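Local coordinates for protein metazoan TIR-STING fusion (Crassostrea gigas, PDB 6WT6) that is a fusion of a TIR domain with a STING ligand-binding domain, a pairing that suggests a role in innate immune signalling, at residues 28-34 and 82-88; 52-58 and 153-159; 188-193 and 317-323. All coordinates share one frame. Numbering follows the deposited sequence.

Contacts 1 and 2 belong to the TIR domain and touch each other: the ring of His32 meets that of Phe58, and Lys85 and Asn86 lie against Ile159. Contact 1 joins two neighbouring strands of the parallel sheet and is held mainly by backbone hydrogen bonds, buried at its strand end and more open at its loop end. Contact 2 packs helices 43-56 and 153-159 through a buried apolar core of valine, isoleucine and phenylalanine with a salt bridge at its edge. Contact 3 lies in the STING domain, its centre about 43 Å and 53 Å from those of contacts 1 and 2; there a largely buried helix-to-loop contact combines leucine packing with a lysine shared by two carboxylates.

Contact 1 (28-34 and 82-88); sequences PHVYHAF and HCSKNVI
His29 lays its imidazole over the backbone of Lys85, with Lys85 CA 3.8 Å from the ring centroid and almost on the ring normal, a CH-pi contact set by an m rotamer. Pro28 CB sits over the His82 ring, 4.3 Å from its centroid; His82 NE2 is hydrogen-bonded to Asp318 of the second subunit. From here the chains run parallel, pairing Tyr31 with Ser84, Ala33 with Asn86 and Phe34 with Val87 at CA-CA distances of 4.6-4.7 Å. Cys83 O receives both Val30 N (2.9 Å) and Tyr31 N (3.1 Å). Lys85 N then gives to Tyr31 O (3.1 Å) and Asn86 N to His32 O (2.9 Å). His32 and Lys85 take helix-like backbone angles (phi/psi -73/-38 and -59/-51), so both chains turn a corner before regular pairing resumes with Phe34 N to Asn86 O (2.9 Å) and Ile88 N to Phe34 O (2.7 Å). Tyr31, Ser84, Phe34 and Val87 share one face of the sheet. Phe34, chi1 t, has its CD2 4.2 Å from Val87 CG1. On the other face small Ala33 leaves room for Ile88 CD1, 3.8 Å from Ala33 CB. This is the pairing of central strands in the parallel sheet of a TIR domain, with strand 60-62 beyond one partner and 120-124 beyond the other. Because six main-chain bonds carry the register, side chains are left to suit their surroundings: apolar Phe34 and Val87 pack under helix 74-82, Ser84 is tolerated there because its OG bonds to Ala80 O, and partly exposed His29 holds through NE2 a water that also bonds to Ser84 O.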
# COMPACT_ATOMS: atom_id res chain seq x y z
N PRO A 28 20.12 -7.34 -10.64
CA PRO A 28 19.99 -7.88 -9.28
C PRO A 28 20.14 -9.39 -9.22
O PRO A 28 20.57 -9.93 -8.19
CB PRO A 28 18.58 -7.44 -8.87
CG PRO A 28 17.83 -7.40 -10.14
CD PRO A 28 18.81 -6.96 -11.20
N HIS A 29 19.82 -10.10 -10.31
CA HIS A 29 19.79 -11.55 -10.28
C HIS A 29 21.19 -12.14 -10.29
O HIS A 29 22.04 -11.75 -11.10
CB HIS A 29 18.98 -12.09 -11.46
CG HIS A 29 17.56 -11.62 -11.48
ND1 HIS A 29 16.81 -11.57 -12.64
CD2 HIS A 29 16.74 -11.19 -10.49
CE1 HIS A 29 15.60 -11.13 -12.36
NE2 HIS A 29 15.53 -10.89 -11.06
N VAL A 30 21.44 -13.09 -9.39
CA VAL A 30 22.68 -13.86 -9.36
C VAL A 30 22.33 -15.35 -9.31
O VAL A 30 23.21 -16.20 -9.41
CB VAL A 30 23.57 -13.46 -8.18
CG1 VAL A 30 23.93 -11.98 -8.25
CG2 VAL A 30 22.91 -13.79 -6.86
N TYR A 31 21.05 -15.66 -9.15
CA TYR A 31 20.55 -17.02 -9.19
C TYR A 31 19.40 -17.11 -10.18
O TYR A 31 18.61 -16.17 -10.32
CB TYR A 31 20.06 -17.52 -7.82
CG TYR A 31 21.02 -17.31 -6.68
CD1 TYR A 31 22.20 -18.04 -6.59
CD2 TYR A 31 20.74 -16.39 -5.68
CE1 TYR A 31 23.08 -17.85 -5.53
CE2 TYR A 31 21.61 -16.19 -4.62
CZ TYR A 31 22.78 -16.92 -4.56
OH TYR A 31 23.64 -16.73 -3.50
N HIS A 32 19.30 -18.26 -10.86
CA HIS A 32 18.13 -18.52 -11.69
C HIS A 32 16.90 -18.82 -10.84
O HIS A 32 15.79 -18.42 -11.18
CB HIS A 32 18.40 -19.68 -12.65
CG HIS A 32 19.37 -19.35 -13.75
ND1 HIS A 32 20.73 -19.50 -13.61
CD2 HIS A 32 19.17 -18.87 -15.00
CE1 HIS A 32 21.33 -19.12 -14.73
NE2 HIS A 32 20.40 -18.74 -15.59
N ALA A 33 17.08 -19.54 -9.73
CA ALA A 33 15.95 -19.95 -8.93
C ALA A 33 16.34 -20.03 -7.46
O ALA A 33 17.42 -20.53 -7.12
CB ALA A 33 15.38 -21.30 -9.39
N PHE A 34 15.46 -19.54 -6.60
CA PHE A 34 15.55 -19.77 -5.16
C PHE A 34 14.57 -20.87 -4.80
O PHE A 34 13.38 -20.79 -5.13
CB PHE A 34 15.23 -18.50 -4.37
CG PHE A 34 15.13 -18.73 -2.88
CD1 PHE A 34 16.27 -18.92 -2.11
CD2 PHE A 34 13.89 -18.74 -2.24
CE1 PHE A 34 16.18 -19.13 -0.75
CE2 PHE A 34 13.80 -18.94 -0.87
CZ PHE A 34 14.94 -19.14 -0.13
N HIS A 82 15.31 -11.55 -3.75
CA HIS A 82 15.54 -10.39 -4.60
C HIS A 82 16.52 -10.71 -5.72
O HIS A 82 16.38 -10.19 -6.84
CB HIS A 82 16.07 -9.22 -3.76
CG HIS A 82 16.29 -7.97 -4.54
ND1 HIS A 82 15.37 -7.48 -5.44
CD2 HIS A 82 17.34 -7.11 -4.57
CE1 HIS A 82 15.84 -6.37 -5.99
NE2 HIS A 82 17.03 -6.12 -5.47
N CYS A 83 17.50 -11.57 -5.46
CA CYS A 83 18.52 -11.94 -6.43
C CYS A 83 18.16 -13.18 -7.23
O CYS A 83 18.99 -13.65 -8.01
CB CYS A 83 19.86 -12.15 -5.73
SG CYS A 83 20.43 -10.74 -4.77
N SER A 84 16.97 -13.73 -7.05
CA SER A 84 16.55 -14.92 -7.77
C SER A 84 15.52 -14.55 -8.82
O SER A 84 14.50 -13.92 -8.51
CB SER A 84 15.98 -15.98 -6.82
OG SER A 84 17.02 -16.59 -6.07
N LYS A 85 15.80 -14.93 -10.07
CA LYS A 85 14.87 -14.69 -11.16
C LYS A 85 13.53 -15.37 -10.89
O LYS A 85 12.47 -14.73 -10.97
CB LYS A 85 15.49 -15.19 -12.46
CG LYS A 85 14.56 -15.29 -13.64
CD LYS A 85 15.12 -16.30 -14.63
CE LYS A 85 14.39 -16.27 -15.95
NZ LYS A 85 14.77 -15.06 -16.72
N ASN A 86 13.55 -16.65 -10.55
CA ASN A 86 12.35 -17.39 -10.18
C ASN A 86 12.47 -17.87 -8.73
O ASN A 86 13.56 -18.01 -8.18
CB ASN A 86 12.12 -18.58 -11.12
CG ASN A 86 11.74 -18.15 -12.53
OD1 ASN A 86 12.60 -17.87 -13.36
ND2 ASN A 86 10.44 -18.11 -12.81
N VAL A 87 11.31 -18.10 -8.11
CA VAL A 87 11.23 -18.69 -6.78
C VAL A 87 10.43 -19.98 -6.90
O VAL A 87 9.27 -19.96 -7.33
CB VAL A 87 10.58 -17.74 -5.76
CG1 VAL A 87 10.35 -18.46 -4.44
CG2 VAL A 87 11.46 -16.52 -5.55
N ILE A 88 11.04 -21.09 -6.52
CA ILE A 88 10.41 -22.41 -6.58
C ILE A 88 9.85 -22.73 -5.19
O ILE A 88 10.61 -22.83 -4.22
CB ILE A 88 11.40 -23.48 -7.04
CG1 ILE A 88 11.79 -23.26 -8.50
CG2 ILE A 88 10.83 -24.87 -6.84
CD1 ILE A 88 12.90 -24.17 -8.98
O HOH W 1 12.97 -11.26 -9.73

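Contact 2 (52-58 and 153-159); sequences SVESRGF and DDIIQAI
Two helices cross here at -58°, with the axes of 52-56 and 153-159 no closer than 10.3 Å, a separation that branched aliphatic side chains fill. Ile156 is the main bump. Its CB points toward the other segment, and in the m,t rotamer its side chain enters a hollow between Arg56 and Phe58: CD1 lies 3.6 Å from Arg56 CG and over one face of the guanidinium, while CG2 is 3.5 Å from Phe58 CE2. The CA atoms come closest at Val53 and Ile156, 6.5 Å apart. Val53, chi1 t, fits its two methyls between two isoleucines, its CG2 3.4 Å from Ile155 CD1 and its CG1 3.7 Å from Ile159 CD1. Ile159, one turn beyond Ile156, sets its CB over the face of the Phe58 ring, with CG2 3.6 Å from Phe58 CD1. Helix 43-56 ends in a Schellman motif at Gly57, whose positive phi (125°) would jam a CB against the preceding carbonyl; the turn leads into Phe58, which is directed back toward helix 153-159, where its flat ring suits the gap beside the isoleucines. At the exposed edge Arg56, m at chi1 to chi3, spreads its aliphatic part across Ile156 and ends in a salt bridge from NH2 to Asp153 OD1 (2.7 Å), an oxygen that also serves Arg150. In the TIR fold this is helix packing on one side of the parallel sheet: Ile159 rests on His32 and Ala33 of strand 31-36, Ile155 on Val123 of strand 120-124, and Phe58 meets His32 edge-to-face.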
# COMPACT_ATOMS: atom_id res chain seq x y z
N SER A 52 18.59 -31.66 -9.59
CA SER A 52 18.06 -31.80 -10.94
C SER A 52 18.27 -30.52 -11.75
O SER A 52 18.57 -30.58 -12.95
CB SER A 52 16.58 -32.15 -10.90
OG SER A 52 16.35 -33.33 -10.16
N VAL A 53 18.11 -29.36 -11.12
CA VAL A 53 18.21 -28.10 -11.85
C VAL A 53 19.67 -27.72 -12.07
O VAL A 53 20.06 -27.36 -13.19
CB VAL A 53 17.46 -26.99 -11.11
CG1 VAL A 53 17.43 -25.73 -11.94
CG2 VAL A 53 16.06 -27.43 -10.77
N GLU A 54 20.49 -27.81 -11.02
CA GLU A 54 21.86 -27.31 -11.12
C GLU A 54 22.69 -28.11 -12.11
O GLU A 54 23.62 -27.57 -12.71
CB GLU A 54 22.51 -27.30 -9.74
CG GLU A 54 21.98 -26.21 -8.81
CD GLU A 54 23.00 -25.74 -7.79
OE1 GLU A 54 23.76 -26.59 -7.27
OE2 GLU A 54 23.05 -24.52 -7.50
N SER A 55 22.37 -29.39 -12.30
CA SER A 55 23.09 -30.18 -13.29
C SER A 55 22.81 -29.68 -14.70
O SER A 55 23.71 -29.63 -15.55
CB SER A 55 22.72 -31.66 -13.17
OG SER A 55 21.42 -31.90 -13.67
N ARG A 56 21.55 -29.30 -14.97
CA ARG A 56 21.18 -28.81 -16.30
C ARG A 56 21.88 -27.51 -16.66
O ARG A 56 21.89 -27.13 -17.84
CB ARG A 56 19.66 -28.62 -16.38
CG ARG A 56 18.87 -29.90 -16.18
CD ARG A 56 18.96 -30.82 -17.38
NE ARG A 56 18.13 -30.34 -18.49
CZ ARG A 56 16.90 -30.77 -18.73
NH1 ARG A 56 16.21 -30.28 -19.76
NH2 ARG A 56 16.34 -31.68 -17.94
N GLY A 57 22.47 -26.82 -15.69
CA GLY A 57 23.21 -25.60 -15.94
C GLY A 57 22.75 -24.41 -15.13
O GLY A 57 23.51 -23.44 -14.99
N PHE A 58 21.54 -24.44 -14.59
CA PHE A 58 21.04 -23.31 -13.82
C PHE A 58 21.76 -23.19 -12.48
O PHE A 58 22.19 -24.19 -11.89
CB PHE A 58 19.53 -23.44 -13.59
CG PHE A 58 18.73 -23.48 -14.86
CD1 PHE A 58 18.25 -22.32 -15.43
CD2 PHE A 58 18.45 -24.69 -15.48
CE1 PHE A 58 17.51 -22.35 -16.60
CE2 PHE A 58 17.71 -24.74 -16.65
CZ PHE A 58 17.24 -23.57 -17.21
N ASP A 153 11.44 -32.29 -15.23
CA ASP A 153 11.68 -31.53 -16.45
C ASP A 153 10.77 -30.31 -16.55
O ASP A 153 11.16 -29.29 -17.12
CB ASP A 153 11.50 -32.42 -17.68
CG ASP A 153 12.82 -32.93 -18.23
OD1 ASP A 153 13.87 -32.68 -17.61
OD2 ASP A 153 12.81 -33.59 -19.30
N ASP A 154 9.56 -30.40 -15.98
CA ASP A 154 8.59 -29.32 -16.13
C ASP A 154 9.01 -28.06 -15.39
O ASP A 154 8.72 -26.95 -15.85
CB ASP A 154 7.21 -29.78 -15.66
CG ASP A 154 6.49 -30.62 -16.68
OD1 ASP A 154 7.05 -30.82 -17.78
OD2 ASP A 154 5.37 -31.09 -16.39
N ILE A 155 9.68 -28.20 -14.24
CA ILE A 155 10.06 -27.01 -13.49
C ILE A 155 11.22 -26.29 -14.17
O ILE A 155 11.31 -25.06 -14.12
CB ILE A 155 10.38 -27.38 -12.03
CG1 ILE A 155 11.46 -28.45 -11.96
CG2 ILE A 155 9.13 -27.88 -11.32
CD1 ILE A 155 12.84 -27.92 -11.73
N ILE A 156 12.11 -27.04 -14.83
CA ILE A 156 13.16 -26.42 -15.63
C ILE A 156 12.55 -25.59 -16.75
O ILE A 156 13.06 -24.52 -17.11
CB ILE A 156 14.13 -27.49 -16.16
CG1 ILE A 156 14.96 -28.07 -15.02
CG2 ILE A 156 15.03 -26.92 -17.25
CD1 ILE A 156 15.44 -29.47 -15.28
N GLN A 157 11.44 -26.08 -17.31
CA GLN A 157 10.76 -25.35 -18.38
C GLN A 157 10.30 -23.98 -17.91
O GLN A 157 10.34 -23.01 -18.67
CB GLN A 157 9.57 -26.17 -18.88
CG GLN A 157 8.81 -25.55 -20.04
CD GLN A 157 9.57 -25.67 -21.35
OE1 GLN A 157 10.15 -26.71 -21.65
NE2 GLN A 157 9.56 -24.60 -22.13
N ALA A 158 9.88 -23.87 -16.64
CA ALA A 158 9.39 -22.59 -16.13
C ALA A 158 10.52 -21.64 -15.76
O ALA A 158 10.32 -20.42 -15.75
CB ALA A 158 8.49 -22.83 -14.92
N ILE A 159 11.71 -22.17 -15.45
CA ILE A 159 12.84 -21.32 -15.10
C ILE A 159 13.38 -20.59 -16.32
O ILE A 159 13.92 -19.48 -16.21
CB ILE A 159 13.94 -22.15 -14.41
CG1 ILE A 159 13.38 -22.84 -13.16
CG2 ILE A 159 15.12 -21.28 -14.02
CD1 ILE A 159 14.37 -23.77 -12.49

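Contact 3 (188-193 and 317-323); sequences LKIILP and LDTDPEC
One lysine ammonium group held by two carboxylates at equal, very short distances marks this contact: Lys189 NZ lies 2.6 Å from Asp320 OD2 and 2.6 Å from Glu322 OE2, forming a salt-bridge network. Lys189 leaves its helix sideways, and its t,p,t,t rotamer brings the ammonium across to the acids. Asp320, whose psi of 114° breaks the helix ending at Thr319, has its CB directed toward helix 176-204, and chi1 t places OD2 beside Lys189 NZ; its OD2 also takes the hydroxyl of Tyr184, while OD1 accepts Glu322 N (3.3 Å), an Asx turn that keeps the two acids close together. Lysine suits the spot because its chain is long enough for Lys189 CD to pass 4.1 Å from Cys323 SG before the charge is reached. Behind the charges the contact is apolar. Leu188 and Leu192, one turn apart and both m,t, send CD1 to Leu317 CD2 at 3.9 and 4.0 Å respectively. Cys323 SG, compact enough for the space, lies 4.0 Å from Leu192 CB and 4.1 Å from Pro193 CD. The backbones approach most closely at Pro193 and Glu322 (CA-CA 5.1 Å), where Pro193 CA makes a CA-H...O contact of 3.2 Å to Glu322 O. In this STING ligand-binding domain, the contact joins the long helix 176-204, kinked here, to the turn that carries the chain from helix 299-319 into edge strand 327-332, an alpha-to-beta connection of an alpha/beta fold.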
# COMPACT_ATOMS: atom_id res chain seq x y z
N LEU A 188 -3.05 11.71 10.08
CA LEU A 188 -4.44 12.00 10.42
C LEU A 188 -4.75 11.58 11.86
O LEU A 188 -5.35 12.36 12.62
CB LEU A 188 -5.39 11.30 9.43
CG LEU A 188 -5.44 11.88 8.00
CD1 LEU A 188 -6.57 11.25 7.19
CD2 LEU A 188 -5.57 13.39 8.03
N LYS A 189 -4.33 10.38 12.26
CA LYS A 189 -4.57 9.90 13.62
C LYS A 189 -3.93 10.82 14.66
O LYS A 189 -4.41 10.88 15.80
CB LYS A 189 -4.04 8.47 13.77
CG LYS A 189 -4.24 7.83 15.14
CD LYS A 189 -5.71 7.77 15.54
CE LYS A 189 -5.90 6.96 16.81
NZ LYS A 189 -7.31 6.91 17.26
N ILE A 190 -2.89 11.56 14.29
CA ILE A 190 -2.20 12.43 15.23
C ILE A 190 -2.94 13.76 15.39
O ILE A 190 -3.14 14.24 16.51
CB ILE A 190 -0.75 12.65 14.79
CG1 ILE A 190 -0.04 11.31 14.61
CG2 ILE A 190 -0.01 13.53 15.78
CD1 ILE A 190 1.30 11.41 13.91
N ILE A 191 -3.36 14.37 14.28
CA ILE A 191 -3.84 15.75 14.31
C ILE A 191 -5.36 15.85 14.41
O ILE A 191 -5.88 16.77 15.05
CB ILE A 191 -3.31 16.53 13.09
CG1 ILE A 191 -3.75 15.88 11.78
CG2 ILE A 191 -1.78 16.61 13.14
CD1 ILE A 191 -4.72 16.72 11.00
N LEU A 192 -6.09 14.91 13.80
CA LEU A 192 -7.54 15.02 13.74
C LEU A 192 -8.25 14.95 15.10
O LEU A 192 -9.20 15.73 15.30
CB LEU A 192 -8.13 13.95 12.81
CG LEU A 192 -7.95 14.07 11.28
CD1 LEU A 192 -8.89 13.11 10.55
CD2 LEU A 192 -8.17 15.51 10.79
N PRO A 193 -7.88 14.07 16.04
CA PRO A 193 -8.71 13.90 17.25
C PRO A 193 -9.05 15.18 18.00
O PRO A 193 -10.18 15.31 18.49
CB PRO A 193 -7.86 12.96 18.12
CG PRO A 193 -7.13 12.14 17.14
CD PRO A 193 -6.79 13.07 16.00
N LEU A 317 -11.22 6.03 8.80
CA LEU A 317 -11.62 7.23 9.53
C LEU A 317 -12.98 7.05 10.20
O LEU A 317 -13.16 7.41 11.37
CB LEU A 317 -11.63 8.44 8.60
CG LEU A 317 -10.28 8.92 8.05
CD1 LEU A 317 -10.46 10.01 7.00
CD2 LEU A 317 -9.36 9.40 9.16
N ASP A 318 -13.95 6.48 9.48
CA ASP A 318 -15.28 6.29 10.07
C ASP A 318 -15.30 5.18 11.10
O ASP A 318 -16.22 5.14 11.93
CB ASP A 318 -16.31 6.01 8.97
CG ASP A 318 -16.65 7.24 8.17
OD1 ASP A 318 -16.40 8.36 8.67
OD2 ASP A 318 -17.16 7.10 7.04
N THR A 319 -14.32 4.28 11.08
CA THR A 319 -14.19 3.28 12.13
C THR A 319 -13.71 3.90 13.44
O THR A 319 -14.09 3.45 14.52
CB THR A 319 -13.25 2.16 11.67
OG1 THR A 319 -13.96 1.26 10.81
CG2 THR A 319 -12.66 1.39 12.85
N ASP A 320 -12.89 4.95 13.35
CA ASP A 320 -12.29 5.57 14.52
C ASP A 320 -13.19 6.69 15.02
O ASP A 320 -13.35 7.70 14.32
CB ASP A 320 -10.90 6.10 14.18
CG ASP A 320 -10.15 6.61 15.38
OD1 ASP A 320 -10.75 6.73 16.47
OD2 ASP A 320 -8.94 6.89 15.24
N PRO A 321 -13.79 6.57 16.20
CA PRO A 321 -14.78 7.57 16.63
C PRO A 321 -14.20 8.95 16.89
O PRO A 321 -14.92 9.95 16.76
CB PRO A 321 -15.38 6.96 17.91
CG PRO A 321 -15.10 5.49 17.79
CD PRO A 321 -13.76 5.41 17.11
N GLU A 322 -12.93 9.05 17.26
CA GLU A 322 -12.30 10.35 17.50
C GLU A 322 -11.72 10.97 16.23
O GLU A 322 -11.19 12.09 16.30
CB GLU A 322 -11.20 10.22 18.57
CG GLU A 322 -10.04 9.31 18.20
CD GLU A 322 -8.87 9.42 19.17
OE1 GLU A 322 -9.03 10.06 20.23
OE2 GLU A 322 -7.79 8.88 18.88
N CYS A 323 -11.81 10.29 15.08
CA CYS A 323 -11.35 10.84 13.81
C CYS A 323 -12.46 11.07 12.80
O CYS A 323 -12.33 11.95 11.96
CB CYS A 323 -10.29 9.93 13.17
SG CYS A 323 -8.63 10.08 13.88